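Local coordinates for protein neural-cadherin (Drosophila melanogaster, PDB 3UBG) that mediates calcium-dependent, preferentially homophilic cell adhesion through a long ectodomain, of which this chain represents three consecutive cadherin repeats, at residues Arg38-Trp43 with Arg53-Trp58; Asp70-Ile75 with Thr87-Val92; Phe106-Leu111 with Thr129-Asp134; Arg147-Gly152 with Val178-Ala183. All coordinates share one frame; numbering follows the deposited sequence.

Contact 1: residues Arg38-Trp43 with Arg53-Trp58; sequences RDDNPW and RVKKKW
The carbonyl oxygen of Trp43 takes two hydrogen bonds, from Lys55 N at 2.7 Å and from the indole NE1 of Trp58 at 3.2 Å. The donors come from opposite faces of the Trp43 carbonyl plane, neither on a lone pair, and so hold the oxygen between them. It lies at the edge of the Trp58 ring, close to the ring plane. Next to this clamp, Lys56 N donates a hydrogen bond to Pro42 O at 3.2 Å. With CG beside its own backbone N (chi1 -53°), the Trp43 indole turns its CZ3 edge to Lys57 O, 3.1 Å away. The extended chain of Lys56 runs alongside that ring, its CD 3.5 Å from Trp43 CZ3. Lys55, bent at chi3, crosses Asp40 at about a right angle, and its NZ forms a salt bridge with Asp40 OD2 (3.1 Å), though its hydrogen bond is weak. Behind this first shell, Asn41 OD1 accepts Trp43 N at 2.8 Å in an Asx turn that sets the backbone at Trp43, while Ile69 backs both indoles. These bonds prolong the hairpin of strands 44-46 and 51-54, where the chain leaving strand 34-37 crosses between the two sheets of the cadherin-repeat beta-sandwich.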
# COMPACT_ATOMS: atom_id res chain seq x y z
N ARG A 38 19.23 -10.23 26.01
CA ARG A 38 20.36 -10.71 25.23
C ARG A 38 20.49 -9.94 23.91
O ARG A 38 21.59 -9.64 23.47
CB ARG A 38 20.24 -12.21 24.99
CG ARG A 38 20.81 -12.70 23.67
CD ARG A 38 20.82 -14.21 23.65
NE ARG A 38 20.60 -14.78 22.32
CZ ARG A 38 19.41 -14.85 21.72
NH1 ARG A 38 18.33 -14.35 22.31
NH2 ARG A 38 19.29 -15.39 20.52
N ASP A 39 19.37 -9.61 23.28
CA ASP A 39 19.41 -8.80 22.07
C ASP A 39 18.40 -7.66 22.09
O ASP A 39 17.26 -7.84 22.52
CB ASP A 39 19.21 -9.66 20.83
CG ASP A 39 20.31 -10.67 20.64
OD1 ASP A 39 21.49 -10.29 20.79
OD2 ASP A 39 19.99 -11.85 20.34
N ASP A 40 18.81 -6.50 21.63
CA ASP A 40 17.87 -5.39 21.50
C ASP A 40 16.58 -5.87 20.82
O ASP A 40 16.63 -6.48 19.74
CB ASP A 40 18.49 -4.24 20.71
CG ASP A 40 17.76 -2.94 20.94
OD1 ASP A 40 17.10 -2.44 20.00
OD2 ASP A 40 17.84 -2.42 22.08
N ASN A 41 15.44 -5.60 21.45
CA ASN A 41 14.15 -5.96 20.87
C ASN A 41 13.31 -4.73 20.49
O ASN A 41 13.25 -3.77 21.24
CB ASN A 41 13.37 -6.83 21.84
CG ASN A 41 12.21 -7.51 21.19
OD1 ASN A 41 11.12 -6.97 21.10
ND2 ASN A 41 12.45 -8.71 20.69
N PRO A 42 12.65 -4.77 19.33
CA PRO A 42 11.89 -3.59 18.91
C PRO A 42 10.68 -3.35 19.79
O PRO A 42 10.23 -2.21 19.88
CB PRO A 42 11.40 -3.97 17.49
CG PRO A 42 12.25 -5.13 17.07
CD PRO A 42 12.60 -5.85 18.34
N TRP A 43 10.16 -4.40 20.43
CA TRP A 43 8.85 -4.34 21.06
C TRP A 43 8.87 -4.20 22.58
O TRP A 43 7.92 -3.71 23.18
CB TRP A 43 8.03 -5.57 20.70
CG TRP A 43 7.95 -5.82 19.23
CD1 TRP A 43 8.58 -6.81 18.53
CD2 TRP A 43 7.18 -5.08 18.27
NE1 TRP A 43 8.26 -6.73 17.20
CE2 TRP A 43 7.39 -5.68 17.01
CE3 TRP A 43 6.33 -3.96 18.35
CZ2 TRP A 43 6.79 -5.21 15.84
CZ3 TRP A 43 5.73 -3.49 17.17
CH2 TRP A 43 5.97 -4.11 15.94
N ARG A 53 8.68 -4.08 29.57
CA ARG A 53 7.95 -2.89 29.19
C ARG A 53 7.75 -2.84 27.69
O ARG A 53 8.59 -3.34 26.92
CB ARG A 53 8.73 -1.65 29.65
CG ARG A 53 8.70 -1.44 31.16
CD ARG A 53 9.64 -0.35 31.60
NE ARG A 53 9.15 0.96 31.22
CZ ARG A 53 9.93 2.00 30.95
NH1 ARG A 53 11.25 1.88 31.02
NH2 ARG A 53 9.39 3.16 30.60
N VAL A 54 6.64 -2.23 27.26
CA VAL A 54 6.41 -1.95 25.85
C VAL A 54 7.46 -0.95 25.40
O VAL A 54 7.70 0.04 26.07
CB VAL A 54 5.02 -1.32 25.60
CG1 VAL A 54 4.82 -0.98 24.11
CG2 VAL A 54 3.93 -2.23 26.07
N LYS A 55 8.11 -1.22 24.28
CA LYS A 55 9.00 -0.24 23.67
C LYS A 55 8.24 0.44 22.50
O LYS A 55 7.59 1.49 22.67
CB LYS A 55 10.29 -0.91 23.19
CG LYS A 55 11.47 0.05 23.00
CD LYS A 55 12.53 -0.53 22.02
CE LYS A 55 13.57 -1.38 22.73
NZ LYS A 55 14.86 -1.44 21.98
N LYS A 56 8.28 -0.17 21.32
CA LYS A 56 7.39 0.25 20.25
C LYS A 56 6.03 -0.31 20.59
O LYS A 56 5.94 -1.44 21.07
CB LYS A 56 7.87 -0.34 18.93
CG LYS A 56 7.08 0.08 17.72
CD LYS A 56 7.66 -0.60 16.50
CE LYS A 56 7.31 0.14 15.23
NZ LYS A 56 7.83 -0.64 14.07
N LYS A 57 4.97 0.46 20.36
CA LYS A 57 3.62 -0.04 20.58
C LYS A 57 3.43 -1.36 19.86
O LYS A 57 3.82 -1.52 18.70
CB LYS A 57 2.57 0.96 20.08
CG LYS A 57 2.63 2.28 20.79
CD LYS A 57 1.48 3.20 20.38
CE LYS A 57 1.52 4.52 21.15
NZ LYS A 57 0.52 5.49 20.62
N TRP A 58 2.81 -2.30 20.55
CA TRP A 58 2.62 -3.62 20.00
C TRP A 58 1.74 -3.55 18.77
O TRP A 58 0.81 -2.74 18.70
CB TRP A 58 2.06 -4.55 21.07
CG TRP A 58 3.09 -4.90 22.12
CD1 TRP A 58 4.41 -4.53 22.14
CD2 TRP A 58 2.88 -5.69 23.30
NE1 TRP A 58 5.04 -5.05 23.25
CE2 TRP A 58 4.12 -5.77 23.98
CE3 TRP A 58 1.77 -6.34 23.84
CZ2 TRP A 58 4.28 -6.47 25.18
CZ3 TRP A 58 1.93 -7.05 25.05
CH2 TRP A 58 3.18 -7.11 25.70

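Contact 2: residues Asp70-Ile75 with Thr87-Val92; sequences DFWVII and TDNQRV
Arg91 grips Asp70 side-on, NE to OD1 at 2.8 Å and NH2 to OD2 at 2.6 Å, each carboxylate oxygen using its syn lone pair. The guanidinium and carboxylate planes stand 30° apart, which tilts both bonds out of the guanidinium plane. The extended arginine chain also crosses the indole of Trp72: Arg91 CB sits squarely over the six-membered ring, 3.6 Å from its centroid, in a CH-pi contact. A serine in place of Arg91, though keeping CB, would probably leave the Asp70 carboxylate without its counter-charge and the NE1 side of the Trp72 indole less covered. Strands 68-76 and 87-97 form the antiparallel hairpin at the middle of a four-stranded sheet in the cadherin beta-sandwich; here their axes run at 157°. On the opposite face Val92 packs on Phe71, its hydrogen-bonded neighbour. The Phe71 CG lies between backbone N and carbonyl carbon (chi1 59°), which brings one ring face against the valine, Val92 CB lying over it toward the rim, 3.5 Å from Phe71 CZ, in a CH-pi contact. Farther along, the Ile75 side chain slants across that of Gln90, CD1 3.9 Å from Gln90 CB, and Gln90 NE2 is hydrogen-bonded to Pro5 O.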
# COMPACT_ATOMS: atom_id res chain seq x y z
N ASP A 70 9.45 -13.03 21.15
CA ASP A 70 10.23 -14.17 21.60
C ASP A 70 11.65 -13.72 21.85
O ASP A 70 12.36 -13.37 20.91
CB ASP A 70 10.22 -15.23 20.49
CG ASP A 70 10.74 -16.59 20.95
OD1 ASP A 70 11.53 -16.67 21.92
OD2 ASP A 70 10.36 -17.59 20.30
N PHE A 71 12.10 -13.70 23.09
CA PHE A 71 13.44 -13.18 23.37
C PHE A 71 14.08 -13.88 24.56
O PHE A 71 13.40 -14.52 25.37
CB PHE A 71 13.41 -11.65 23.61
CG PHE A 71 12.54 -11.22 24.75
CD1 PHE A 71 11.15 -11.17 24.61
CD2 PHE A 71 13.09 -10.89 25.98
CE1 PHE A 71 10.33 -10.79 25.66
CE2 PHE A 71 12.27 -10.50 27.06
CZ PHE A 71 10.90 -10.45 26.90
N TRP A 72 15.39 -13.76 24.63
CA TRP A 72 16.15 -14.28 25.75
C TRP A 72 16.57 -13.18 26.72
O TRP A 72 16.73 -12.03 26.35
CB TRP A 72 17.38 -15.02 25.24
CG TRP A 72 17.06 -16.36 24.72
CD1 TRP A 72 16.63 -16.67 23.47
CD2 TRP A 72 17.10 -17.59 25.45
NE1 TRP A 72 16.43 -18.02 23.36
CE2 TRP A 72 16.71 -18.61 24.57
CE3 TRP A 72 17.45 -17.93 26.77
CZ2 TRP A 72 16.65 -19.95 24.95
CZ3 TRP A 72 17.38 -19.26 27.14
CH2 TRP A 72 16.99 -20.25 26.23
N VAL A 73 16.76 -13.56 27.97
CA VAL A 73 17.23 -12.62 28.95
C VAL A 73 18.37 -13.23 29.73
O VAL A 73 18.33 -14.41 30.08
CB VAL A 73 16.10 -12.20 29.90
CG1 VAL A 73 16.67 -11.66 31.17
CG2 VAL A 73 15.22 -11.17 29.22
N ILE A 74 19.40 -12.43 29.98
CA ILE A 74 20.55 -12.87 30.75
C ILE A 74 20.43 -12.37 32.18
O ILE A 74 20.24 -11.19 32.41
CB ILE A 74 21.85 -12.38 30.11
CG1 ILE A 74 21.93 -12.90 28.67
CG2 ILE A 74 23.05 -12.85 30.91
CD1 ILE A 74 23.07 -12.34 27.86
N ILE A 75 20.53 -13.27 33.15
CA ILE A 75 20.28 -12.92 34.54
C ILE A 75 21.55 -13.07 35.38
O ILE A 75 21.95 -14.18 35.72
CB ILE A 75 19.17 -13.80 35.13
CG1 ILE A 75 18.02 -13.89 34.13
CG2 ILE A 75 18.71 -13.28 36.48
CD1 ILE A 75 16.94 -14.85 34.55
N THR A 87 25.48 -16.83 35.97
CA THR A 87 24.83 -16.14 34.87
C THR A 87 23.83 -17.09 34.24
O THR A 87 24.19 -17.90 33.38
CB THR A 87 25.84 -15.66 33.81
OG1 THR A 87 26.56 -14.53 34.32
CG2 THR A 87 25.15 -15.26 32.52
N ASP A 88 22.58 -17.02 34.69
CA ASP A 88 21.48 -17.81 34.12
C ASP A 88 20.93 -17.18 32.84
O ASP A 88 21.05 -15.98 32.63
CB ASP A 88 20.35 -17.96 35.14
CG ASP A 88 20.75 -18.76 36.36
OD1 ASP A 88 21.93 -19.18 36.45
OD2 ASP A 88 19.89 -18.98 37.25
N ASN A 89 20.33 -18.01 31.99
CA ASN A 89 19.62 -17.55 30.80
C ASN A 89 18.16 -17.90 30.95
O ASN A 89 17.83 -18.92 31.54
CB ASN A 89 20.18 -18.22 29.54
CG ASN A 89 21.44 -17.55 29.01
OD1 ASN A 89 22.21 -16.94 29.76
ND2 ASN A 89 21.67 -17.66 27.70
N GLN A 90 17.27 -17.07 30.43
CA GLN A 90 15.84 -17.37 30.46
C GLN A 90 15.17 -16.85 29.21
O GLN A 90 15.46 -15.75 28.75
CB GLN A 90 15.16 -16.76 31.69
CG GLN A 90 13.68 -17.08 31.73
CD GLN A 90 12.97 -16.40 32.88
OE1 GLN A 90 13.46 -15.41 33.43
NE2 GLN A 90 11.81 -16.92 33.23
N ARG A 91 14.27 -17.64 28.65
CA ARG A 91 13.58 -17.24 27.43
C ARG A 91 12.19 -16.78 27.78
O ARG A 91 11.58 -17.27 28.74
CB ARG A 91 13.52 -18.40 26.44
CG ARG A 91 12.81 -18.08 25.15
CD ARG A 91 12.60 -19.38 24.39
NE ARG A 91 12.14 -19.21 23.02
CZ ARG A 91 11.52 -20.17 22.34
NH1 ARG A 91 11.29 -21.34 22.92
NH2 ARG A 91 11.11 -19.96 21.10
N VAL A 92 11.69 -15.82 27.01
CA VAL A 92 10.37 -15.24 27.24
C VAL A 92 9.60 -15.18 25.94
O VAL A 92 10.09 -14.69 24.92
CB VAL A 92 10.47 -13.82 27.84
CG1 VAL A 92 9.09 -13.29 28.14
CG2 VAL A 92 11.32 -13.84 29.11

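Contact 3: residues Phe106-Leu111 with Thr129-Asp134; sequences FINRPL and TLQARD. With CA (calcium ion), chain D.
Phe106 and Ala132 form an antiparallel, non-hydrogen-bonded pair, their CA atoms 4.1 Å apart, and Ile107 N follows with a nearly straight bond to Gln131 O (2.8 Å, 177°). This is the edge of the cadherin beta-sandwich where the chain crosses from the sheet of strand 126-133 to that of strand 113-117. Asn108 takes over where the backbone pairing stops. Its amide binds the main chain at two points: OD1 accepts Gln131 N at 2.8 Å, and ND2, with its partner in the amide plane, donates to Thr129 O at 2.8 Å. A leucine here would probably leave both backbone groups without their mates. Within the loop, Arg109 NH1 donates a hydrogen bond to Asn108 O. Phe106 turns inward among Val181 and Met113, its CD2 4.0 Å from Ala132 CB. With CG1 between backbone N and carbonyl carbon (chi1 65°), the Ile107 side chain crosses that of Arg133 at about a right angle, its CG1 against Gln131 CB and its CD1 3.9 Å above the centre of the guanidinium. Asp134 helps build an interdomain calcium site with the backbone O of Glu102 and the side chains of Asn100, Asp136, Asp185 and Gln196, gripping the ion through OD1 at 2.6 Å and OD2 at 2.5 Å.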
# COMPACT_ATOMS: atom_id res chain seq x y z
N PHE A 106 -8.20 0.85 -0.14
CA PHE A 106 -8.68 0.42 -1.45
C PHE A 106 -7.59 -0.32 -2.20
O PHE A 106 -6.41 0.06 -2.14
CB PHE A 106 -9.18 1.61 -2.27
CG PHE A 106 -10.51 2.16 -1.83
CD1 PHE A 106 -10.61 3.41 -1.25
CD2 PHE A 106 -11.68 1.43 -2.02
CE1 PHE A 106 -11.84 3.93 -0.85
CE2 PHE A 106 -12.91 1.93 -1.63
CZ PHE A 106 -12.99 3.18 -1.03
N ILE A 107 -7.97 -1.39 -2.88
CA ILE A 107 -7.02 -2.19 -3.64
C ILE A 107 -7.23 -1.99 -5.15
O ILE A 107 -6.47 -2.52 -5.97
CB ILE A 107 -7.10 -3.68 -3.27
CG1 ILE A 107 -8.47 -4.28 -3.66
CG2 ILE A 107 -6.84 -3.87 -1.78
CD1 ILE A 107 -8.55 -5.78 -3.45
N ASN A 108 -8.25 -1.22 -5.51
CA ASN A 108 -8.49 -0.81 -6.90
C ASN A 108 -7.26 -0.27 -7.62
O ASN A 108 -6.57 0.61 -7.12
CB ASN A 108 -9.59 0.26 -6.97
CG ASN A 108 -10.95 -0.27 -6.61
OD1 ASN A 108 -11.38 -0.20 -5.44
ND2 ASN A 108 -11.66 -0.81 -7.61
N ARG A 109 -7.00 -0.76 -8.82
CA ARG A 109 -5.96 -0.18 -9.65
C ARG A 109 -6.46 -0.11 -11.09
O ARG A 109 -7.21 -0.98 -11.52
CB ARG A 109 -4.66 -0.98 -9.56
CG ARG A 109 -4.01 -1.02 -8.17
CD ARG A 109 -3.61 0.39 -7.69
NE ARG A 109 -2.84 0.36 -6.44
CZ ARG A 109 -3.36 0.50 -5.22
NH1 ARG A 109 -4.66 0.68 -5.04
NH2 ARG A 109 -2.57 0.46 -4.16
N PRO A 110 -6.09 0.95 -11.83
CA PRO A 110 -5.25 2.05 -11.35
C PRO A 110 -6.02 2.99 -10.43
O PRO A 110 -7.24 2.87 -10.30
CB PRO A 110 -4.89 2.81 -12.63
CG PRO A 110 -5.29 1.91 -13.76
CD PRO A 110 -6.44 1.11 -13.24
N LEU A 111 -5.29 3.92 -9.83
CA LEU A 111 -5.83 5.05 -9.09
C LEU A 111 -5.34 6.32 -9.78
O LEU A 111 -4.23 6.35 -10.29
CB LEU A 111 -5.33 5.03 -7.65
CG LEU A 111 -5.89 3.93 -6.75
CD1 LEU A 111 -5.45 4.20 -5.34
CD2 LEU A 111 -7.41 3.90 -6.84
N THR A 129 -16.40 -1.47 -9.73
CA THR A 129 -16.44 -2.29 -8.51
C THR A 129 -15.43 -1.76 -7.51
O THR A 129 -14.22 -1.86 -7.74
CB THR A 129 -16.07 -3.75 -8.81
OG1 THR A 129 -16.79 -4.20 -9.97
CG2 THR A 129 -16.35 -4.66 -7.59
N LEU A 130 -15.92 -1.18 -6.41
CA LEU A 130 -15.01 -0.75 -5.34
C LEU A 130 -14.47 -2.02 -4.69
O LEU A 130 -15.20 -2.98 -4.48
CB LEU A 130 -15.72 0.13 -4.31
CG LEU A 130 -16.39 1.43 -4.79
CD1 LEU A 130 -17.10 2.15 -3.65
CD2 LEU A 130 -15.42 2.34 -5.49
N GLN A 131 -13.18 -2.02 -4.39
CA GLN A 131 -12.58 -3.18 -3.77
C GLN A 131 -11.66 -2.74 -2.65
O GLN A 131 -10.65 -2.09 -2.89
CB GLN A 131 -11.81 -4.00 -4.80
CG GLN A 131 -12.67 -4.66 -5.86
CD GLN A 131 -11.84 -5.31 -6.98
OE1 GLN A 131 -11.92 -6.51 -7.21
NE2 GLN A 131 -11.03 -4.51 -7.67
N ALA A 132 -12.01 -3.06 -1.42
CA ALA A 132 -11.16 -2.65 -0.32
C ALA A 132 -10.71 -3.86 0.47
O ALA A 132 -11.41 -4.84 0.53
CB ALA A 132 -11.87 -1.65 0.57
N ARG A 133 -9.54 -3.78 1.07
CA ARG A 133 -9.15 -4.77 2.07
C ARG A 133 -8.96 -4.13 3.43
O ARG A 133 -8.99 -2.91 3.56
CB ARG A 133 -7.89 -5.53 1.67
CG ARG A 133 -8.13 -6.54 0.58
CD ARG A 133 -6.93 -7.47 0.46
NE ARG A 133 -7.02 -8.36 -0.69
CZ ARG A 133 -6.18 -8.32 -1.72
NH1 ARG A 133 -5.18 -7.43 -1.73
NH2 ARG A 133 -6.33 -9.17 -2.73
N ASP A 134 -8.74 -4.96 4.43
CA ASP A 134 -8.50 -4.51 5.77
C ASP A 134 -7.56 -5.51 6.45
O ASP A 134 -7.75 -6.71 6.33
CB ASP A 134 -9.81 -4.41 6.52
CG ASP A 134 -9.64 -3.90 7.93
OD1 ASP A 134 -9.06 -4.63 8.79
OD2 ASP A 134 -10.09 -2.76 8.17
CA CA D . -9.81 -2.97 10.60

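Contact 4: residues Arg147-Gly152 with Val178-Ala183; sequences RDRTGG and VLYVKA
Two torsions bring Asp148 and Leu179 together: Asp148 CG is anti to the backbone N (chi1 178°), and Leu179 CG anti to its carbonyl carbon (chi1 -57°), which lays the two side chains side by side with Leu179 CD2 3.3 Å from Asp148 OD1. The same carboxylate organises the turn that follows. Asp148 OD1 accepts Thr150 N at 2.9 Å, from above the carboxylate plane, in an Asx turn, and takes Thr150 OG1 at 2.8 Å on its syn lone pair. Asp148 OD2 adds Gly152 N at 3.1 Å, so three donors hold the group in place. Thr150, while giving OG1 to the aspartate, puts its methyl CG2 against Leu179 CD2, 3.8 Å away. Main-chain bonds keep the strands together: Tyr180 N to Arg147 O at 2.8 Å, Arg149 N to Val178 O at 3.0 Å, and a weaker return from Arg147 N to Tyr180 O. On the other face, Arg147 CB rests 3.6 Å from Tyr180 CB. The CD of Arg149 approaches the edge of the Tyr180 ring and lies over one face of the Arg147 guanidinium, toward its rim, while Tyr180 OH has a weak bond from Arg202 NE. The contact thus joins edge strand 141-148, with the carboxylate-held turn after it, to inner strand 176-185 of a four-stranded sheet in the second cadherin repeat of this chain.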
# COMPACT_ATOMS: atom_id res chain seq x y z
N ARG A 147 -20.03 11.72 -1.22
CA ARG A 147 -20.41 12.89 -2.00
C ARG A 147 -20.89 12.40 -3.36
O ARG A 147 -20.15 11.71 -4.07
CB ARG A 147 -19.23 13.87 -2.19
CG ARG A 147 -18.98 14.86 -1.02
CD ARG A 147 -18.12 16.08 -1.45
NE ARG A 147 -18.94 17.16 -1.99
CZ ARG A 147 -18.54 18.09 -2.87
NH1 ARG A 147 -17.30 18.08 -3.36
NH2 ARG A 147 -19.40 19.02 -3.28
N ASP A 148 -22.13 12.73 -3.72
CA ASP A 148 -22.66 12.42 -5.04
C ASP A 148 -22.80 13.69 -5.87
O ASP A 148 -23.76 14.43 -5.72
CB ASP A 148 -24.03 11.75 -4.92
CG ASP A 148 -24.66 11.45 -6.28
OD1 ASP A 148 -24.00 11.67 -7.32
OD2 ASP A 148 -25.82 10.97 -6.30
N ARG A 149 -21.86 13.94 -6.77
CA ARG A 149 -21.96 15.14 -7.60
C ARG A 149 -22.63 14.91 -8.97
O ARG A 149 -22.35 15.63 -9.93
CB ARG A 149 -20.59 15.83 -7.72
CG ARG A 149 -20.20 16.53 -6.42
CD ARG A 149 -18.72 16.79 -6.27
NE ARG A 149 -18.22 17.95 -7.01
CZ ARG A 149 -18.82 19.13 -7.12
NH1 ARG A 149 -19.98 19.38 -6.53
NH2 ARG A 149 -18.24 20.09 -7.82
N THR A 150 -23.53 13.92 -9.04
CA THR A 150 -24.08 13.45 -10.32
C THR A 150 -25.60 13.53 -10.38
O THR A 150 -26.19 13.31 -11.44
CB THR A 150 -23.71 11.98 -10.61
OG1 THR A 150 -24.65 11.11 -9.97
CG2 THR A 150 -22.31 11.67 -10.11
N GLY A 151 -26.24 13.81 -9.26
CA GLY A 151 -27.67 14.02 -9.26
C GLY A 151 -28.38 12.69 -9.27
O GLY A 151 -29.32 12.49 -10.04
N GLY A 152 -27.90 11.79 -8.42
CA GLY A 152 -28.51 10.48 -8.25
C GLY A 152 -28.38 9.51 -9.42
O GLY A 152 -29.18 8.60 -9.55
N VAL A 178 -18.90 12.63 -11.14
CA VAL A 178 -18.00 12.43 -10.02
C VAL A 178 -18.68 11.95 -8.73
O VAL A 178 -19.61 12.58 -8.24
CB VAL A 178 -17.20 13.68 -9.70
CG1 VAL A 178 -16.38 13.46 -8.44
CG2 VAL A 178 -16.30 14.03 -10.88
N LEU A 179 -18.20 10.82 -8.20
CA LEU A 179 -18.61 10.36 -6.87
C LEU A 179 -17.42 10.32 -5.93
O LEU A 179 -16.29 10.06 -6.34
CB LEU A 179 -19.22 8.95 -6.93
CG LEU A 179 -20.43 8.69 -7.83
CD1 LEU A 179 -20.59 7.18 -8.09
CD2 LEU A 179 -21.70 9.29 -7.24
N TYR A 180 -17.68 10.55 -4.65
CA TYR A 180 -16.65 10.36 -3.64
C TYR A 180 -17.05 9.18 -2.80
O TYR A 180 -18.15 9.15 -2.24
CB TYR A 180 -16.49 11.61 -2.78
CG TYR A 180 -15.69 12.66 -3.46
CD1 TYR A 180 -16.28 13.56 -4.32
CD2 TYR A 180 -14.32 12.74 -3.26
CE1 TYR A 180 -15.54 14.53 -4.97
CE2 TYR A 180 -13.56 13.70 -3.89
CZ TYR A 180 -14.17 14.59 -4.74
OH TYR A 180 -13.40 15.54 -5.38
N VAL A 181 -16.15 8.21 -2.71
CA VAL A 181 -16.49 6.95 -2.05
C VAL A 181 -15.56 6.65 -0.89
O VAL A 181 -14.48 7.20 -0.77
CB VAL A 181 -16.42 5.77 -3.02
CG1 VAL A 181 -17.48 5.92 -4.11
CG2 VAL A 181 -15.00 5.63 -3.61
N LYS A 182 -15.99 5.74 -0.04
CA LYS A 182 -15.13 5.26 1.02
C LYS A 182 -15.56 3.85 1.44
O LYS A 182 -16.67 3.41 1.13
CB LYS A 182 -15.17 6.22 2.20
CG LYS A 182 -16.44 6.15 3.01
CD LYS A 182 -16.20 6.71 4.41
CE LYS A 182 -17.42 6.51 5.31
NZ LYS A 182 -17.16 7.03 6.69
N ALA A 183 -14.67 3.14 2.13
CA ALA A 183 -15.06 1.89 2.76
C ALA A 183 -14.88 2.01 4.27
O ALA A 183 -14.01 2.75 4.74
CB ALA A 183 -14.29 0.70 2.19

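Overall arrangement
The four contacts follow one another along the chain, each closing before the next opens, so none nests or crosses. In the first repeat, contact 1 closes the short hairpin of strands 44-46 and 51-54, and contact 2 closes the hairpin that comes next. They touch where Arg38 N probably bonds to Trp72 O, tying the crossing loop to the main sheet. Past the calcium-bound linker, contact 3 closes a loop containing strand 113-117, and contact 4 one containing strands 154-156 and 162-165. These two belong to facing sheets of the second repeat and meet in its core, where Phe106 packs on Ala183 and Leu130 on Val181. Contacts 2 and 4 lie farthest apart, their centres about 57 Å from each other.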